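Local coordinates for protein putative beta-glucosidase (Bifidobacterium adolescentis, PDB 5WAB) that hydrolyses beta-glucosidic linkages as a family 3 glycoside hydrolase and may also release terminal arabinopyranose from ginsenosides, at residues Asp554-Ala559 with Ile655-Val660; Val608-Lys611 with Ser615-Ile618. All coordinates share one frame; numbering follows the deposited sequence.

Interaction 1: Asp554-Ala559 with Ile655-Val660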
loop_
_atom_site.group_PDB
_atom_site.type_symbol
_atom_site.label_atom_id
_atom_site.label_comp_id
_atom_site.label_asym_id
_atom_site.label_seq_id
_atom_site.Cartn_x
_atom_site.Cartn_y
_atom_site.Cartn_z
ATOM N N ASP A 554 5.281 11.349 26.668
ATOM C CA ASP A 554 4.590 11.801 27.865
ATOM C C ASP A 554 3.698 12.974 27.487
ATOM O O ASP A 554 3.586 13.336 26.313
ATOM C CB ASP A 554 5.587 12.164 28.974
ATOM C CG ASP A 554 6.616 13.192 28.530
ATOM O OD1 ASP A 554 6.511 13.708 27.395
ATOM O OD2 ASP A 554 7.532 13.493 29.333
ATOM N N GLY A 555 3.077 13.583 28.491
ATOM C CA GLY A 555 2.180 14.693 28.226
ATOM C C GLY A 555 1.001 14.329 27.354
ATOM O O GLY A 555 0.467 15.193 26.652
ATOM N N VAL A 556 0.585 13.063 27.374
ATOM C CA VAL A 556 -0.525 12.624 26.537
ATOM C C VAL A 556 -1.824 13.134 27.142
ATOM O O VAL A 556 -2.118 12.893 28.319
ATOM C CB VAL A 556 -0.540 11.096 26.396
ATOM C CG1 VAL A 556 -1.750 10.654 25.593
ATOM C CG2 VAL A 556 0.738 10.614 25.735
ATOM N N ASN A 557 -2.605 13.855 26.343
ATOM C CA ASN A 557 -3.884 14.389 26.795
ATOM C C ASN A 557 -4.904 14.214 25.682
ATOM O O ASN A 557 -4.672 14.647 24.550
ATOM C CB ASN A 557 -3.764 15.862 27.192
ATOM C CG ASN A 557 -5.036 16.397 27.809
ATOM O OD1 ASN A 557 -5.817 17.079 27.152
ATOM N ND2 ASN A 557 -5.252 16.084 29.084
ATOM N N VAL A 558 -6.012 13.557 25.993
ATOM C CA VAL A 558 -7.102 13.358 25.049
ATOM C C VAL A 558 -8.293 14.156 25.559
ATOM O O VAL A 558 -8.679 14.024 26.727
ATOM C CB VAL A 558 -7.439 11.864 24.888
ATOM C CG1 VAL A 558 -8.518 11.665 23.839
ATOM C CG2 VAL A 558 -6.184 11.071 24.531
ATOM N N ALA A 559 -8.862 14.994 24.696
ATOM C CA ALA A 559 -9.959 15.868 25.078
ATOM C C ALA A 559 -11.096 15.725 24.077
ATOM O O ALA A 559 -10.872 15.648 22.865
ATOM C CB ALA A 559 -9.506 17.329 25.162
ATOM N N ILE A 655 2.109 0.430 23.502
ATOM C CA ILE A 655 1.281 1.573 23.860
ATOM C C ILE A 655 1.945 2.302 25.016
ATOM O O ILE A 655 2.293 1.692 26.035
ATOM C CB ILE A 655 -0.143 1.130 24.228
ATOM C CG1 ILE A 655 -0.775 0.356 23.066
ATOM C CG2 ILE A 655 -0.985 2.337 24.618
ATOM C CD1 ILE A 655 -0.777 1.115 21.756
ATOM N N ALA A 656 2.147 3.606 24.850
ATOM C CA ALA A 656 2.807 4.392 25.880
ATOM C C ALA A 656 1.819 4.956 26.885
ATOM O O ALA A 656 2.114 5.005 28.082
ATOM C CB ALA A 656 3.616 5.526 25.244
ATOM N N ALA A 657 0.646 5.382 26.425
ATOM C CA ALA A 657 -0.340 5.982 27.306
ATOM C C ALA A 657 -1.719 5.759 26.714
ATOM O O ALA A 657 -1.870 5.605 25.501
ATOM C CB ALA A 657 -0.082 7.475 27.515
ATOM N N VAL A 658 -2.724 5.723 27.586
ATOM C CA VAL A 658 -4.112 5.577 27.173
ATOM C C VAL A 658 -4.949 6.595 27.934
ATOM O O VAL A 658 -4.538 7.129 28.966
ATOM C CB VAL A 658 -4.659 4.149 27.396
ATOM C CG1 VAL A 658 -3.851 3.137 26.603
ATOM C CG2 VAL A 658 -4.659 3.803 28.876
ATOM N N ALA A 659 -6.129 6.877 27.388
ATOM C CA ALA A 659 -7.087 7.770 28.019
ATOM C C ALA A 659 -8.466 7.433 27.482
ATOM O O ALA A 659 -8.610 7.083 26.310
ATOM C CB ALA A 659 -6.749 9.241 27.760
ATOM N N VAL A 660 -9.472 7.538 28.342
ATOM C CA VAL A 660 -10.834 7.142 28.013
ATOM C C VAL A 660 -11.649 8.390 27.706
ATOM O O VAL A 660 -11.606 9.373 28.455
ATOM C CB VAL A 660 -11.468 6.336 29.159
ATOM C CG1 VAL A 660 -12.929 6.025 28.857
ATOM C CG2 VAL A 660 -10.681 5.060 29.406
#
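At one edge of the fibronectin type III-like beta sandwich, V556 and V558 of one sheet face A657 and A659 of the other. The pairing is in step: CA of V556 lies 6.7 Å from CA of A657, and CA of V558 lies 6.3 Å from CA of A659, with both chains running in roughly the same direction. This short spacing is consistent with a branched side chain meeting a single methyl at each step. CG2 of V556 reaches CB of A657 at 3.7 Å, while its CG1 stays a little further from that CB, at 4.1 Å. The second pair repeats the pattern, CG2 of V558 resting 3.8 Å from CB of A659. In V556, CG1 is anti to the backbone N (chi1 177°), and CG2, anti to the carbonyl carbon, turns to the alanine; V558 has the same conformation. The contact is purely apolar. A656 and A657 form a classic beta bulge opposite V648, to which both are hydrogen-bonded through the backbone. Each segment lies in an outermost strand of its own sheet: 554-559 pairs with strand 566-574, 655-660 with strand 642-648; V556 also touches V648 and V558 touches V646.

Interaction 2: Val608-Lys611 with Ser615-Ile618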
loop_
_atom_site.group_PDB
_atom_site.type_symbol
_atom_site.label_atom_id
_atom_site.label_comp_id
_atom_site.label_asym_id
_atom_site.label_seq_id
_atom_site.Cartn_x
_atom_site.Cartn_y
_atom_site.Cartn_z
ATOM N N VAL A 608 8.068 12.003 13.182
ATOM C CA VAL A 608 8.774 13.194 13.640
ATOM C C VAL A 608 10.270 12.918 13.619
ATOM O O VAL A 608 10.735 11.937 14.208
ATOM C CB VAL A 608 8.328 13.610 15.053
ATOM C CG1 VAL A 608 8.947 14.932 15.424
ATOM C CG2 VAL A 608 6.817 13.685 15.138
ATOM N N PHE A 609 11.019 13.788 12.952
ATOM C CA PHE A 609 12.473 13.721 12.935
ATOM C C PHE A 609 13.001 14.595 14.069
ATOM O O PHE A 609 12.712 15.796 14.119
ATOM C CB PHE A 609 13.000 14.186 11.576
ATOM C CG PHE A 609 12.351 13.485 10.402
ATOM C CD1 PHE A 609 11.121 13.914 9.911
ATOM C CD2 PHE A 609 12.956 12.388 9.804
ATOM C CE1 PHE A 609 10.514 13.271 8.843
ATOM C CE2 PHE A 609 12.351 11.737 8.733
ATOM C CZ PHE A 609 11.132 12.179 8.253
ATOM N N LEU A 610 13.757 13.993 14.983
ATOM C CA LEU A 610 14.234 14.675 16.179
ATOM C C LEU A 610 15.727 14.450 16.351
ATOM O O LEU A 610 16.194 13.306 16.307
ATOM C CB LEU A 610 13.497 14.174 17.424
ATOM C CG LEU A 610 11.997 14.434 17.500
ATOM C CD1 LEU A 610 11.401 13.662 18.662
ATOM C CD2 LEU A 610 11.745 15.922 17.660
ATOM N N LYS A 611 16.473 15.537 16.528
ATOM C CA LYS A 611 17.869 15.407 16.914
ATOM C C LYS A 611 17.986 14.985 18.374
ATOM O O LYS A 611 17.010 14.958 19.128
ATOM C CB LYS A 611 18.644 16.702 16.687
ATOM C CG LYS A 611 18.795 17.094 15.242
ATOM C CD LYS A 611 19.709 18.298 15.141
ATOM C CE LYS A 611 19.924 18.725 13.704
ATOM N NZ LYS A 611 20.864 19.880 13.613
ATOM N N SER A 615 12.589 17.475 21.658
ATOM C CA SER A 615 11.233 17.021 21.889
ATOM C C SER A 615 10.310 17.752 20.931
ATOM O O SER A 615 10.656 18.796 20.377
ATOM C CB SER A 615 10.786 17.262 23.335
ATOM O OG SER A 615 10.649 18.648 23.598
ATOM N N ALA A 616 9.126 17.187 20.739
ATOM C CA ALA A 616 8.155 17.773 19.831
ATOM C C ALA A 616 6.752 17.490 20.335
ATOM O O ALA A 616 6.457 16.382 20.797
ATOM C CB ALA A 616 8.311 17.234 18.409
ATOM N N GLU A 617 5.882 18.487 20.218
ATOM C CA GLU A 617 4.483 18.329 20.582
ATOM C C GLU A 617 3.677 18.051 19.322
ATOM O O GLU A 617 3.720 18.838 18.367
ATOM C CB GLU A 617 3.935 19.569 21.282
ATOM C CG GLU A 617 2.568 19.351 21.831
ATOM C CD GLU A 617 2.679 18.588 23.118
ATOM O OE1 GLU A 617 3.805 18.342 23.524
ATOM O OE2 GLU A 617 1.670 18.250 23.741
ATOM N N ILE A 618 2.934 16.944 19.327
ATOM C CA ILE A 618 2.178 16.537 18.153
ATOM C C ILE A 618 0.727 16.344 18.561
ATOM O O ILE A 618 0.428 15.960 19.697
ATOM C CB ILE A 618 2.731 15.252 17.511
ATOM C CG1 ILE A 618 2.967 14.181 18.562
ATOM C CG2 ILE A 618 4.043 15.544 16.795
ATOM C CD1 ILE A 618 3.355 12.850 17.982
#
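A616 receives two side chains from the facing strand on its one methyl. CG1 of V608 and CD2 of L610 each come within 3.8 Å of CB of A616, so the small residue is met by branches from two alternate positions of segment 608-611. The leucine methyl also lies over the backbone beside it, with CD2 of L610 4.0 Å from the carbonyl carbon C of S615. The other valine branch serves a different partner: CG2 of V608 is 3.7 Å from CG2 of I618, and these two side chains cross obliquely. A near-trans first torsion in V608 (chi1 -173°) divides its methyls in this way, one for the alanine and one for the isoleucine. In I618, CG1 sits between the backbone N and the carbonyl carbon (chi1 48°), leaving CG2 as the branch in contact.

The side-chain pairs are all apolar, and the backbones themselves stay apart: the axes of strands 608-610 and 615-618 approach to 8.0 Å and run at 162°, nearly antiparallel. Their hydrogen-bonding partners lie in separate sheets. V608 and L610 bond through the backbone to E582 and A580, whereas A616 and I618 bond to V572 and A570. At the end of the first strand, the carbonyl O of L610 also accepts a hydrogen bond from ND2 of N574, a residue of the opposite sheet's strand 566-574. I618 extends its packing to V584 in strand 580-590.

Although just three residues connect the segments, the pair is not a hydrogen-bonded hairpin: the two strands bond to different sheets. This order matches the C'-to-E connection of a fibronectin type III-like sandwich, closing one edge of its core.

In the fold
Interactions 1 and 2 lie at the two edges of the same beta sandwich, and each joins its three-stranded sheet to its four-stranded one. Their centres are about 17 Å apart and their nearest atoms about 4 Å apart, without touching. Strand 566-574 runs between them: A570 is touched by V556 and bonded through its backbone to I618, and T571 is bonded to D554 and touched by S615. In sequence, interaction 2 is local and nested within the long loop closed by interaction 1. The centres of the two contacts lie about 28 Å and 26 Å, respectively, from the centre of the chain; both are packing between the sheets of the sandwich.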